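Glutathione S-transferase enzyme with thioredoxin-like domain (Xenorhabdus nematophila, PDB 4L8E) probably acts as a glutathione transferase, binding glutathione between a thioredoxin-like N-terminal domain and an all-helical C-terminal domain. Local coordinates at residues P37-F45 / I188-C199; I73-D84 / S95-L106. All blocks are in the same frame, centred on the assembly; numbering follows the deposited sequence.

Contact 1 (P37-F45 / I188-C199); sequences PNGYKITLF and IADIAVYPWAKC. With GSH (glutathione), chain D; GSH (glutathione), chain B; GSH (glutathione), chain C.
Asn38 OD1 takes the indole N-H of Trp196 across the two helices, with NE1 3.0 Å from OD1 and the N-H pointing almost straight at it (169°). The oxygen lies in the indole plane, yet NE1 stands well above the amide plane. From the other face of that amide Lys41 NZ donates to the same OD1 at 2.9 Å, so the oxygen is gripped from both sides; NZ also bonds Gln131 and probably Ser99. With OD1 so occupied, Asn38 ND2 faces glutathione and donates to O31 of the chain B molecule at 2.8 Å.

A CH-pi contact covers the indole: Pro37 CB sits 3.6 Å from the centroid of the Trp196 five-membered ring. Pro195 is a knob among Pro37, Tyr40, Lys41 and Leu44, its CG touching Leu44 CD1 at 3.8 Å. Farther along, Phe45 CD2 lies 3.9 Å from Ile188 CG2, Phe45 CG being anti to its own backbone N (chi1 -178°).

Helices 37-45 and 188-197 run roughly antiparallel at 140°, joining the thioredoxin-like and helical domains. Apolar packing runs the length of the interface, and the doubly gripped amide sits at its glutathione end, so the interface probably helps to orient the Asn38 side chain.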
loop_
_atom_site.group_PDB
_atom_site.type_symbol
_atom_site.label_atom_id
_atom_site.label_comp_id
_atom_site.label_asym_id
_atom_site.label_seq_id
_atom_site.Cartn_x
_atom_site.Cartn_y
_atom_site.Cartn_z
ATOM N N PRO A 37 -12.236 -2.653 -9.274
ATOM C CA PRO A 37 -10.965 -1.980 -9.607
ATOM C C PRO A 37 -9.702 -2.801 -9.326
ATOM O O PRO A 37 -8.778 -2.826 -10.153
ATOM C CB PRO A 37 -11.042 -0.713 -8.730
ATOM C CG PRO A 37 -12.538 -0.417 -8.739
ATOM C CD PRO A 37 -13.128 -1.777 -8.506
ATOM N N ASN A 38 -9.647 -3.479 -8.182
ATOM C CA ASN A 38 -8.471 -4.235 -7.817
ATOM C C ASN A 38 -8.297 -5.504 -8.644
ATOM O O ASN A 38 -7.177 -5.910 -8.896
ATOM C CB ASN A 38 -8.458 -4.492 -6.334
ATOM C CG ASN A 38 -8.371 -3.198 -5.555
ATOM O OD1 ASN A 38 -7.549 -2.318 -5.877
ATOM N ND2 ASN A 38 -9.211 -3.059 -4.564
ATOM N N GLY A 39 -9.405 -6.119 -9.062
ATOM C CA GLY A 39 -9.329 -7.244 -9.967
ATOM C C GLY A 39 -8.818 -6.852 -11.344
ATOM O O GLY A 39 -7.996 -7.557 -11.955
ATOM N N TYR A 40 -9.283 -5.715 -11.846
ATOM C CA TYR A 40 -8.904 -5.260 -13.185
ATOM C C TYR A 40 -7.425 -4.889 -13.260
ATOM O O TYR A 40 -6.810 -4.998 -14.311
ATOM C CB TYR A 40 -9.725 -4.060 -13.629
ATOM C CG TYR A 40 -11.123 -4.411 -14.079
ATOM C CD1 TYR A 40 -11.337 -5.215 -15.197
ATOM C CD2 TYR A 40 -12.217 -3.932 -13.401
ATOM C CE1 TYR A 40 -12.631 -5.520 -15.595
ATOM C CE2 TYR A 40 -13.496 -4.251 -13.785
ATOM C CZ TYR A 40 -13.694 -5.030 -14.881
ATOM O OH TYR A 40 -14.998 -5.315 -15.241
ATOM N N LYS A 41 -6.828 -4.480 -12.145
ATOM C CA LYS A 41 -5.394 -4.215 -12.171
ATOM C C LYS A 41 -4.642 -5.416 -12.724
ATOM O O LYS A 41 -3.692 -5.267 -13.488
ATOM C CB LYS A 41 -4.838 -3.924 -10.778
ATOM C CG LYS A 41 -5.364 -2.679 -10.105
ATOM C CD LYS A 41 -4.791 -2.625 -8.695
ATOM C CE LYS A 41 -5.312 -1.460 -7.881
ATOM N NZ LYS A 41 -4.799 -1.537 -6.460
ATOM N N ILE A 42 -5.041 -6.603 -12.290
ATOM C CA ILE A 42 -4.287 -7.795 -12.609
ATOM C C ILE A 42 -4.605 -8.280 -14.018
ATOM O O ILE A 42 -3.704 -8.684 -14.762
ATOM C CB ILE A 42 -4.471 -8.910 -11.572
ATOM C CG1 ILE A 42 -4.291 -8.345 -10.149
ATOM C CG2 ILE A 42 -3.499 -10.029 -11.864
ATOM C CD1 ILE A 42 -2.959 -7.576 -9.904
ATOM N N THR A 43 -5.869 -8.251 -14.403
ATOM C CA THR A 43 -6.187 -8.626 -15.795
ATOM C C THR A 43 -5.616 -7.626 -16.805
ATOM O O THR A 43 -5.220 -8.014 -17.890
ATOM C CB THR A 43 -7.681 -8.844 -16.031
ATOM O OG1 THR A 43 -8.389 -7.661 -15.670
ATOM C CG2 THR A 43 -8.179 -10.033 -15.219
ATOM N N LEU A 44 -5.528 -6.350 -16.449
ATOM C CA LEU A 44 -4.809 -5.399 -17.310
ATOM C C LEU A 44 -3.371 -5.853 -17.547
ATOM O O LEU A 44 -2.916 -5.892 -18.703
ATOM C CB LEU A 44 -4.804 -3.981 -16.712
ATOM C CG LEU A 44 -6.101 -3.177 -16.786
ATOM C CD1 LEU A 44 -5.941 -1.869 -15.974
ATOM C CD2 LEU A 44 -6.550 -2.844 -18.222
ATOM N N PHE A 45 -2.664 -6.176 -16.461
ATOM C CA PHE A 45 -1.284 -6.602 -16.557
ATOM C C PHE A 45 -1.198 -7.868 -17.425
ATOM O O PHE A 45 -0.414 -7.925 -18.343
ATOM C CB PHE A 45 -0.656 -6.865 -15.196
ATOM C CG PHE A 45 0.776 -7.264 -15.295
ATOM C CD1 PHE A 45 1.113 -8.576 -15.590
ATOM C CD2 PHE A 45 1.779 -6.341 -15.182
ATOM C CE1 PHE A 45 2.429 -8.945 -15.740
ATOM C CE2 PHE A 45 3.079 -6.708 -15.333
ATOM C CZ PHE A 45 3.406 -8.018 -15.625
ATOM N N ILE A 188 3.520 -0.556 -14.099
ATOM C CA ILE A 188 2.592 -1.083 -13.111
ATOM C C ILE A 188 2.007 0.016 -12.216
ATOM O O ILE A 188 0.944 -0.174 -11.644
ATOM C CB ILE A 188 3.186 -2.252 -12.269
ATOM C CG1 ILE A 188 4.442 -1.836 -11.527
ATOM C CG2 ILE A 188 3.422 -3.491 -13.139
ATOM C CD1 ILE A 188 4.980 -2.948 -10.640
ATOM N N ALA A 189 2.667 1.168 -12.127
ATOM C CA ALA A 189 2.095 2.306 -11.383
ATOM C C ALA A 189 0.798 2.773 -12.073
ATOM O O ALA A 189 -0.217 2.978 -11.428
ATOM C CB ALA A 189 3.086 3.429 -11.283
ATOM N N ASP A 190 0.848 2.918 -13.385
ATOM C CA ASP A 190 -0.320 3.343 -14.145
ATOM C C ASP A 190 -1.426 2.278 -14.109
ATOM O O ASP A 190 -2.628 2.590 -13.996
ATOM C CB ASP A 190 0.056 3.607 -15.593
ATOM C CG ASP A 190 1.156 4.611 -15.740
ATOM O OD1 ASP A 190 0.869 5.848 -15.690
ATOM O OD2 ASP A 190 2.312 4.161 -15.937
ATOM N N ILE A 191 -1.023 1.019 -14.249
ATOM C CA ILE A 191 -1.972 -0.096 -14.221
ATOM C C ILE A 191 -2.705 -0.131 -12.877
ATOM O O ILE A 191 -3.912 -0.407 -12.829
ATOM C CB ILE A 191 -1.249 -1.434 -14.503
ATOM C CG1 ILE A 191 -0.734 -1.469 -15.950
ATOM C CG2 ILE A 191 -2.127 -2.604 -14.102
ATOM C CD1 ILE A 191 0.257 -2.593 -16.212
ATOM N N ALA A 192 -1.998 0.164 -11.790
ATOM C CA ALA A 192 -2.611 0.176 -10.471
ATOM C C ALA A 192 -3.633 1.317 -10.317
ATOM O O ALA A 192 -4.698 1.134 -9.698
ATOM C CB ALA A 192 -1.548 0.269 -9.387
ATOM N N VAL A 193 -3.318 2.475 -10.868
ATOM C CA VAL A 193 -4.148 3.669 -10.710
ATOM C C VAL A 193 -5.364 3.663 -11.638
ATOM O O VAL A 193 -6.473 4.059 -11.254
ATOM C CB VAL A 193 -3.326 4.943 -10.923
ATOM C CG1 VAL A 193 -4.193 6.206 -10.888
ATOM C CG2 VAL A 193 -2.258 5.059 -9.807
ATOM N N TYR A 194 -5.182 3.197 -12.857
ATOM C CA TYR A 194 -6.237 3.340 -13.843
ATOM C C TYR A 194 -7.624 2.823 -13.432
ATOM O O TYR A 194 -8.614 3.500 -13.624
ATOM C CB TYR A 194 -5.817 2.758 -15.207
ATOM C CG TYR A 194 -6.894 2.832 -16.246
ATOM C CD1 TYR A 194 -7.099 3.990 -16.997
ATOM C CD2 TYR A 194 -7.735 1.764 -16.473
ATOM C CE1 TYR A 194 -8.087 4.078 -17.951
ATOM C CE2 TYR A 194 -8.742 1.843 -17.434
ATOM C CZ TYR A 194 -8.912 2.992 -18.167
ATOM O OH TYR A 194 -9.897 3.037 -19.111
ATOM N N PRO A 195 -7.715 1.602 -12.891
ATOM C CA PRO A 195 -9.060 1.091 -12.606
ATOM C C PRO A 195 -9.800 1.898 -11.552
ATOM O O PRO A 195 -11.044 1.882 -11.566
ATOM C CB PRO A 195 -8.781 -0.337 -12.113
ATOM C CG PRO A 195 -7.460 -0.687 -12.739
ATOM C CD PRO A 195 -6.680 0.581 -12.700
ATOM N N TRP A 196 -9.062 2.599 -10.705
ATOM C CA TRP A 196 -9.646 3.485 -9.707
ATOM C C TRP A 196 -9.998 4.845 -10.296
ATOM O O TRP A 196 -11.086 5.359 -10.080
ATOM C CB TRP A 196 -8.697 3.632 -8.513
ATOM C CG TRP A 196 -8.829 2.471 -7.557
ATOM C CD1 TRP A 196 -8.023 1.355 -7.473
ATOM C CD2 TRP A 196 -9.872 2.281 -6.602
ATOM N NE1 TRP A 196 -8.504 0.506 -6.500
ATOM C CE2 TRP A 196 -9.631 1.052 -5.951
ATOM C CE3 TRP A 196 -10.993 3.033 -6.228
ATOM C CZ2 TRP A 196 -10.471 0.565 -4.962
ATOM C CZ3 TRP A 196 -11.813 2.545 -5.268
ATOM C CH2 TRP A 196 -11.540 1.332 -4.613
ATOM N N ALA A 197 -9.081 5.413 -11.072
ATOM C CA ALA A 197 -9.345 6.707 -11.714
ATOM C C ALA A 197 -10.492 6.638 -12.730
ATOM O O ALA A 197 -11.197 7.628 -12.919
ATOM C CB ALA A 197 -8.089 7.228 -12.369
ATOM N N LYS A 198 -10.676 5.474 -13.374
ATOM C CA LYS A 198 -11.747 5.229 -14.334
ATOM C C LYS A 198 -13.109 5.399 -13.685
ATOM O O LYS A 198 -14.123 5.657 -14.362
ATOM C CB LYS A 198 -11.602 3.801 -14.935
ATOM C CG LYS A 198 -12.878 3.145 -15.440
ATOM C CD LYS A 198 -12.590 2.055 -16.468
ATOM C CE LYS A 198 -13.875 1.481 -17.076
ATOM N NZ LYS A 198 -14.847 1.049 -16.018
ATOM N N CYS A 199 -13.132 5.275 -12.365
ATOM C CA CYS A 199 -14.353 5.349 -11.594
ATOM C C CYS A 199 -14.632 6.743 -11.030
ATOM O O CYS A 199 -15.479 6.889 -10.152
ATOM C CB CYS A 199 -14.325 4.331 -10.457
ATOM S SG CYS A 199 -14.363 2.597 -11.023
HETATM C CG1 GSH D . -16.536 -2.741 -12.329
HETATM C CD1 GSH D . -15.904 -1.605 -11.532
HETATM O OE1 GSH D . -14.729 -1.294 -11.725
HETATM N N2 GSH D . -16.764 -0.915 -10.553
HETATM C CA2 GSH D . -16.325 0.163 -9.718
HETATM C C2 GSH D . -16.421 -0.289 -8.273
HETATM O O2 GSH D . -16.252 0.537 -7.366
HETATM C CB2 GSH D . -17.143 1.404 -9.931
HETATM S SG2 GSH D . -16.598 2.232 -11.411
HETATM N N3 GSH D . -16.700 -1.689 -7.930
HETATM C CA3 GSH D . -16.751 -2.100 -6.529
HETATM C C3 GSH D . -17.935 -1.596 -5.765
HETATM O O31 GSH D . -17.908 -1.641 -4.505
HETATM O O32 GSH D . -18.950 -1.141 -6.351
HETATM N N1 GSH B . -15.731 -4.737 3.065
HETATM C CA1 GSH B . -15.533 -3.756 2.066
HETATM C C1 GSH B . -16.044 -2.434 2.569
HETATM O O11 GSH B . -16.955 -2.398 3.454
HETATM O O12 GSH B . -15.573 -1.353 2.091
HETATM C CB1 GSH B . -16.288 -4.146 0.854
HETATM C CG1 GSH B . -16.157 -3.149 -0.280
HETATM C CD1 GSH B . -14.823 -3.275 -0.987
HETATM O OE1 GSH B . -14.195 -4.311 -0.958
HETATM N N2 GSH B . -14.315 -2.109 -1.684
HETATM C CA2 GSH B . -13.070 -2.154 -2.377
HETATM C C2 GSH B . -12.141 -1.147 -1.716
HETATM O O2 GSH B . -12.534 -0.085 -1.211
HETATM C CB2 GSH B . -13.222 -1.794 -3.809
HETATM S SG2 GSH B . -14.165 -3.049 -4.688
HETATM N N3 GSH B . -10.752 -1.447 -1.644
HETATM C CA3 GSH B . -9.878 -0.491 -1.009
HETATM C C3 GSH B . -8.529 -0.597 -1.598
HETATM O O31 GSH B . -8.398 -0.985 -2.787
HETATM O O32 GSH B . -7.532 -0.296 -0.881
HETATM N N1 GSH C . -5.286 -3.717 -0.756
HETATM C CA1 GSH C . -6.006 -4.755 -1.488
HETATM C C1 GSH C . -5.369 -4.958 -2.837
HETATM O O11 GSH C . -5.414 -6.097 -3.406
HETATM O O12 GSH C . -4.746 -4.001 -3.416
HETATM C CB1 GSH C . -7.456 -4.384 -1.625
HETATM C CG1 GSH C . -8.291 -5.494 -2.242
HETATM C CD1 GSH C . -9.773 -5.220 -2.101
HETATM O OE1 GSH C . -10.225 -4.240 -1.530
HETATM N N2 GSH C . -10.636 -6.215 -2.645
HETATM C CA2 GSH C . -12.047 -6.119 -2.597
HETATM C C2 GSH C . -12.553 -7.359 -1.906
HETATM O O2 GSH C . -12.162 -8.519 -2.164
HETATM C CB2 GSH C . -12.679 -6.065 -3.949
HETATM S SG2 GSH C . -12.034 -4.712 -4.895
HETATM N N3 GSH C . -13.515 -7.165 -0.872
HETATM C CA3 GSH C . -14.032 -8.335 -0.192
HETATM C C3 GSH C . -14.318 -8.022 1.233
HETATM O O31 GSH C . -14.985 -8.862 1.883
HETATM O O32 GSH C . -13.886 -6.952 1.759
#

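Contact 2 (I73-D84 / S95-L106); sequences IAPNNKIPAIVD and SIFESGAILLYL. With GSH (glutathione), chain C.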
loop_
_atom_site.group_PDB
_atom_site.type_symbol
_atom_site.label_atom_id
_atom_site.label_comp_id
_atom_site.label_asym_id
_atom_site.label_seq_id
_atom_site.Cartn_x
_atom_site.Cartn_y
_atom_site.Cartn_z
ATOM N N ILE A 73 -5.185 -19.240 0.492
ATOM C CA ILE A 73 -4.453 -18.494 -0.525
ATOM C C ILE A 73 -4.347 -16.997 -0.185
ATOM O O ILE A 73 -3.342 -16.346 -0.484
ATOM C CB ILE A 73 -5.176 -18.681 -1.890
ATOM C CG1 ILE A 73 -5.100 -20.144 -2.334
ATOM C CG2 ILE A 73 -4.607 -17.788 -2.958
ATOM C CD1 ILE A 73 -6.038 -20.508 -3.462
ATOM N N ALA A 74 -5.390 -16.475 0.454
ATOM C CA ALA A 74 -5.632 -15.046 0.639
ATOM C C ALA A 74 -6.259 -14.794 2.009
ATOM O O ALA A 74 -7.476 -14.589 2.130
ATOM C CB ALA A 74 -6.550 -14.551 -0.434
ATOM N N PRO A 75 -5.440 -14.875 3.056
ATOM C CA PRO A 75 -5.968 -14.865 4.417
ATOM C C PRO A 75 -6.604 -13.551 4.825
ATOM O O PRO A 75 -7.295 -13.510 5.841
ATOM C CB PRO A 75 -4.738 -15.201 5.273
ATOM C CG PRO A 75 -3.561 -14.951 4.414
ATOM C CD PRO A 75 -4.021 -15.270 3.028
ATOM N N ASN A 76 -6.394 -12.508 4.032
ATOM C CA ASN A 76 -7.059 -11.232 4.276
ATOM C C ASN A 76 -8.462 -11.154 3.674
ATOM O O ASN A 76 -9.100 -10.118 3.741
ATOM C CB ASN A 76 -6.183 -10.096 3.723
ATOM C CG ASN A 76 -6.667 -8.721 4.137
ATOM O OD1 ASN A 76 -6.938 -8.435 5.313
ATOM N ND2 ASN A 76 -6.774 -7.838 3.140
ATOM N N ASN A 77 -8.940 -12.250 3.075
ATOM C CA ASN A 77 -10.320 -12.339 2.575
ATOM C C ASN A 77 -10.686 -11.383 1.439
ATOM O O ASN A 77 -11.854 -11.013 1.262
ATOM C CB ASN A 77 -11.394 -12.364 3.703
ATOM C CG ASN A 77 -11.659 -11.014 4.371
ATOM O OD1 ASN A 77 -12.285 -10.086 3.800
ATOM N ND2 ASN A 77 -11.327 -10.953 5.622
ATOM N N LYS A 78 -9.682 -11.011 0.639
ATOM C CA LYS A 78 -9.904 -10.108 -0.481
ATOM C C LYS A 78 -9.279 -10.591 -1.766
ATOM O O LYS A 78 -8.251 -11.259 -1.769
ATOM C CB LYS A 78 -9.404 -8.693 -0.165
ATOM C CG LYS A 78 -10.108 -8.053 1.009
ATOM C CD LYS A 78 -9.665 -6.641 1.267
ATOM C CE LYS A 78 -10.162 -6.166 2.603
ATOM N NZ LYS A 78 -11.570 -5.766 2.512
ATOM N N ILE A 79 -9.937 -10.269 -2.878
ATOM C CA ILE A 79 -9.357 -10.465 -4.190
ATOM C C ILE A 79 -8.647 -9.148 -4.564
ATOM O O ILE A 79 -8.982 -8.093 -4.039
ATOM C CB ILE A 79 -10.422 -10.855 -5.241
ATOM C CG1 ILE A 79 -11.450 -9.744 -5.471
ATOM C CG2 ILE A 79 -11.105 -12.175 -4.854
ATOM C CD1 ILE A 79 -11.050 -8.686 -6.509
ATOM N N PRO A 80 -7.687 -9.198 -5.506
ATOM C CA PRO A 80 -7.200 -10.385 -6.226
ATOM C C PRO A 80 -6.204 -11.196 -5.428
ATOM O O PRO A 80 -5.628 -10.705 -4.449
ATOM C CB PRO A 80 -6.498 -9.784 -7.434
ATOM C CG PRO A 80 -5.985 -8.467 -6.925
ATOM C CD PRO A 80 -7.077 -7.960 -6.020
ATOM N N ALA A 81 -6.043 -12.447 -5.844
ATOM C CA ALA A 81 -4.968 -13.294 -5.390
ATOM C C ALA A 81 -4.603 -14.130 -6.585
ATOM O O ALA A 81 -5.437 -14.308 -7.479
ATOM C CB ALA A 81 -5.431 -14.187 -4.221
ATOM N N ILE A 82 -3.353 -14.578 -6.639
ATOM C CA ILE A 82 -2.939 -15.534 -7.663
ATOM C C ILE A 82 -2.248 -16.720 -7.049
ATOM O O ILE A 82 -1.763 -16.676 -5.921
ATOM C CB ILE A 82 -1.999 -14.948 -8.751
ATOM C CG1 ILE A 82 -0.659 -14.533 -8.158
ATOM C CG2 ILE A 82 -2.672 -13.826 -9.507
ATOM C CD1 ILE A 82 0.432 -14.281 -9.223
ATOM N N VAL A 83 -2.260 -17.812 -7.795
ATOM C CA VAL A 83 -1.381 -18.934 -7.554
ATOM C C VAL A 83 -0.584 -19.156 -8.841
ATOM O O VAL A 83 -1.136 -19.308 -9.941
ATOM C CB VAL A 83 -2.161 -20.181 -7.153
ATOM C CG1 VAL A 83 -1.217 -21.373 -6.960
ATOM C CG2 VAL A 83 -2.959 -19.881 -5.891
ATOM N N ASP A 84 0.739 -19.102 -8.708
ATOM C CA ASP A 84 1.638 -19.386 -9.804
ATOM C C ASP A 84 2.143 -20.805 -9.626
ATOM O O ASP A 84 2.942 -21.096 -8.710
ATOM C CB ASP A 84 2.822 -18.410 -9.776
ATOM C CG ASP A 84 3.797 -18.611 -10.925
ATOM O OD1 ASP A 84 3.593 -19.505 -11.781
ATOM O OD2 ASP A 84 4.785 -17.848 -10.982
ATOM N N SER A 95 1.578 -18.673 -3.809
ATOM C CA SER A 95 0.326 -17.935 -3.741
ATOM C C SER A 95 0.600 -16.533 -3.237
ATOM O O SER A 95 1.444 -16.321 -2.342
ATOM C CB SER A 95 -0.697 -18.623 -2.837
ATOM O OG SER A 95 -0.273 -18.648 -1.497
ATOM N N ILE A 96 -0.119 -15.584 -3.809
ATOM C CA ILE A 96 0.075 -14.163 -3.463
ATOM C C ILE A 96 -1.240 -13.418 -3.395
ATOM O O ILE A 96 -2.051 -13.493 -4.327
ATOM C CB ILE A 96 0.945 -13.445 -4.496
ATOM C CG1 ILE A 96 2.127 -14.310 -4.939
ATOM C CG2 ILE A 96 1.408 -12.073 -3.966
ATOM C CD1 ILE A 96 2.929 -13.671 -6.110
ATOM N N PHE A 97 -1.469 -12.692 -2.297
ATOM C CA PHE A 97 -2.542 -11.710 -2.264
ATOM C C PHE A 97 -1.934 -10.302 -2.186
ATOM O O PHE A 97 -0.717 -10.162 -2.016
ATOM C CB PHE A 97 -3.553 -11.979 -1.129
ATOM C CG PHE A 97 -3.026 -11.765 0.244
ATOM C CD1 PHE A 97 -2.355 -12.773 0.909
ATOM C CD2 PHE A 97 -3.220 -10.555 0.903
ATOM C CE1 PHE A 97 -1.850 -12.587 2.179
ATOM C CE2 PHE A 97 -2.709 -10.363 2.172
ATOM C CZ PHE A 97 -2.023 -11.374 2.821
ATOM N N GLU A 98 -2.798 -9.288 -2.323
ATOM C CA GLU A 98 -2.454 -7.868 -2.465
ATOM C C GLU A 98 -2.073 -7.537 -3.899
ATOM O O GLU A 98 -1.054 -7.979 -4.412
ATOM C CB GLU A 98 -1.362 -7.372 -1.492
ATOM C CG GLU A 98 -1.820 -7.282 -0.063
ATOM C CD GLU A 98 -2.927 -6.242 0.164
ATOM O OE1 GLU A 98 -2.909 -5.168 -0.482
ATOM O OE2 GLU A 98 -3.786 -6.491 1.033
ATOM N N SER A 99 -2.908 -6.725 -4.537
ATOM C CA SER A 99 -2.688 -6.363 -5.930
ATOM C C SER A 99 -1.305 -5.782 -6.172
ATOM O O SER A 99 -0.694 -6.082 -7.174
ATOM C CB SER A 99 -3.767 -5.407 -6.443
ATOM O OG SER A 99 -3.787 -4.160 -5.769
ATOM N N GLY A 100 -0.802 -4.974 -5.233
ATOM C CA GLY A 100 0.533 -4.389 -5.374
ATOM C C GLY A 100 1.641 -5.420 -5.396
ATOM O O GLY A 100 2.561 -5.337 -6.235
ATOM N N ALA A 101 1.565 -6.406 -4.494
ATOM C CA ALA A 101 2.507 -7.490 -4.442
ATOM C C ALA A 101 2.435 -8.368 -5.695
ATOM O O ALA A 101 3.461 -8.861 -6.166
ATOM C CB ALA A 101 2.277 -8.349 -3.212
ATOM N N ILE A 102 1.228 -8.599 -6.191
ATOM C CA ILE A 102 1.041 -9.407 -7.401
ATOM C C ILE A 102 1.636 -8.704 -8.598
ATOM O O ILE A 102 2.338 -9.311 -9.403
ATOM C CB ILE A 102 -0.447 -9.673 -7.647
ATOM C CG1 ILE A 102 -1.004 -10.512 -6.498
ATOM C CG2 ILE A 102 -0.667 -10.366 -8.997
ATOM C CD1 ILE A 102 -2.530 -10.581 -6.481
ATOM N N LEU A 103 1.374 -7.408 -8.719
ATOM C CA LEU A 103 1.924 -6.642 -9.828
ATOM C C LEU A 103 3.451 -6.667 -9.808
ATOM O O LEU A 103 4.087 -6.836 -10.843
ATOM C CB LEU A 103 1.384 -5.197 -9.841
ATOM C CG LEU A 103 -0.075 -5.025 -10.276
ATOM C CD1 LEU A 103 -0.503 -3.586 -10.060
ATOM C CD2 LEU A 103 -0.293 -5.434 -11.718
ATOM N N LEU A 104 4.035 -6.486 -8.633
ATOM C CA LEU A 104 5.484 -6.493 -8.508
ATOM C C LEU A 104 6.045 -7.860 -8.859
ATOM O O LEU A 104 7.025 -7.975 -9.597
ATOM C CB LEU A 104 5.878 -6.087 -7.081
ATOM C CG LEU A 104 7.370 -6.088 -6.776
ATOM C CD1 LEU A 104 8.116 -5.233 -7.771
ATOM C CD2 LEU A 104 7.594 -5.591 -5.351
ATOM N N TYR A 105 5.433 -8.916 -8.329
ATOM C CA TYR A 105 5.889 -10.273 -8.610
ATOM C C TYR A 105 5.830 -10.588 -10.103
ATOM O O TYR A 105 6.767 -11.161 -10.656
ATOM C CB TYR A 105 5.027 -11.272 -7.833
ATOM C CG TYR A 105 5.308 -12.711 -8.145
ATOM C CD1 TYR A 105 6.258 -13.420 -7.449
ATOM C CD2 TYR A 105 4.598 -13.383 -9.138
ATOM C CE1 TYR A 105 6.511 -14.751 -7.728
ATOM C CE2 TYR A 105 4.834 -14.718 -9.422
ATOM C CZ TYR A 105 5.800 -15.410 -8.710
ATOM O OH TYR A 105 6.068 -16.735 -8.950
ATOM N N LEU A 106 4.716 -10.227 -10.750
ATOM C CA LEU A 106 4.550 -10.517 -12.175
ATOM C C LEU A 106 5.481 -9.659 -13.040
ATOM O O LEU A 106 5.992 -10.125 -14.060
ATOM C CB LEU A 106 3.092 -10.310 -12.603
ATOM C CG LEU A 106 2.117 -11.366 -12.048
ATOM C CD1 LEU A 106 0.696 -11.011 -12.448
ATOM C CD2 LEU A 106 2.492 -12.735 -12.516
HETATM N N1 GSH C . -5.286 -3.717 -0.756
HETATM C CA1 GSH C . -6.006 -4.755 -1.488
HETATM C C1 GSH C . -5.369 -4.958 -2.837
HETATM O O11 GSH C . -5.414 -6.097 -3.406
HETATM O O12 GSH C . -4.746 -4.001 -3.416
HETATM C CB1 GSH C . -7.456 -4.384 -1.625
HETATM C CG1 GSH C . -8.291 -5.494 -2.242
HETATM C CD1 GSH C . -9.773 -5.220 -2.101
HETATM O OE1 GSH C . -10.225 -4.240 -1.530
HETATM N N2 GSH C . -10.636 -6.215 -2.645
HETATM C CA2 GSH C . -12.047 -6.119 -2.597
HETATM C C2 GSH C . -12.553 -7.359 -1.906
HETATM O O2 GSH C . -12.162 -8.519 -2.164
HETATM C CB2 GSH C . -12.679 -6.065 -3.949
HETATM S SG2 GSH C . -12.034 -4.712 -4.895
HETATM N N3 GSH C . -13.515 -7.165 -0.872
HETATM C CA3 GSH C . -14.032 -8.335 -0.192
HETATM C C3 GSH C . -14.318 -8.022 1.233
HETATM O O31 GSH C . -14.985 -8.862 1.883
HETATM O O32 GSH C . -13.886 -6.952 1.759
HETATM O O HOH W 1 -0.631 -16.028 0.186
HETATM O O HOH W 2 -5.792 -8.284 0.396
HETATM O O HOH W 3 -5.732 -8.707 -2.456
#
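Asp84 OD2 accepts from Tyr105 OH at 2.6 Å, met on its anti side, and forms a salt bridge with Lys109. Next to this pair, Ile82 and Ile96 exchange two backbone hydrogen bonds of 2.9 Å, N to O in each direction, in an antiparallel pair. The Ile82 side chain slides past Ile102, CG2 to CG2 4.0 Å, under the helix. Phe97 instead turns to the loop, where Pro75 CD lies 3.6 Å from its CE1, and meets Trp127 of the second subunit edge-to-face.

At the glutathione site, O11 of the chain C molecule is gripped by Ser99 N at 2.8 Å and by a water that also bridges Pro80 O and Glu98 N across the two segments. The other carboxylate oxygen, O12, accepts from Ser99 OG. Glu98, the N-cap residue of helix 99-106, bends at chi2 (-65°) and brings OE1 to the ligand amino nitrogen N1, 2.8 Å away. Its OE2 reaches Asn76 ND2 through a second water, while Asn76 OD1 bonds Arg166 of the second subunit. Along the loop, Ile79 pairs with the ligand backbone both ways: its N donates to O2 and its O accepts from N2, each at 2.9 Å.

A cis-proline, here Pro80, leading into a beta hairpin and then a helix whose N-terminus receives the gamma-glutamyl carboxylate is the glutathione site of the thioredoxin-like GST domain.

How the contacts relate
Helix 37-49 relates the two contacts: in contact 1 it meets the helical domain, and it also packs against contact 2. Their centres lie 14 Å apart. Pro80 CG touches Asn38 O at 3.4 Å and Ile42 CG1 at 3.6 Å, while farther along Phe45 CE1 packs on Leu106 CB at 3.5 Å. A polar link joins them too: Lys41 NZ lies 2.9 Å from Ser99 OG, probably hydrogen-bonded to it. The chain C glutathione touches both, its gamma-glutamyl carboxylate held by contact 2 and its SG2 lying 3.3 Å from Asn38 ND2. Contact 2 supplies most of the hydrogen bonds to this glutathione, while contact 1 reaches its sulfur and bonds the chain B molecule through Asn38.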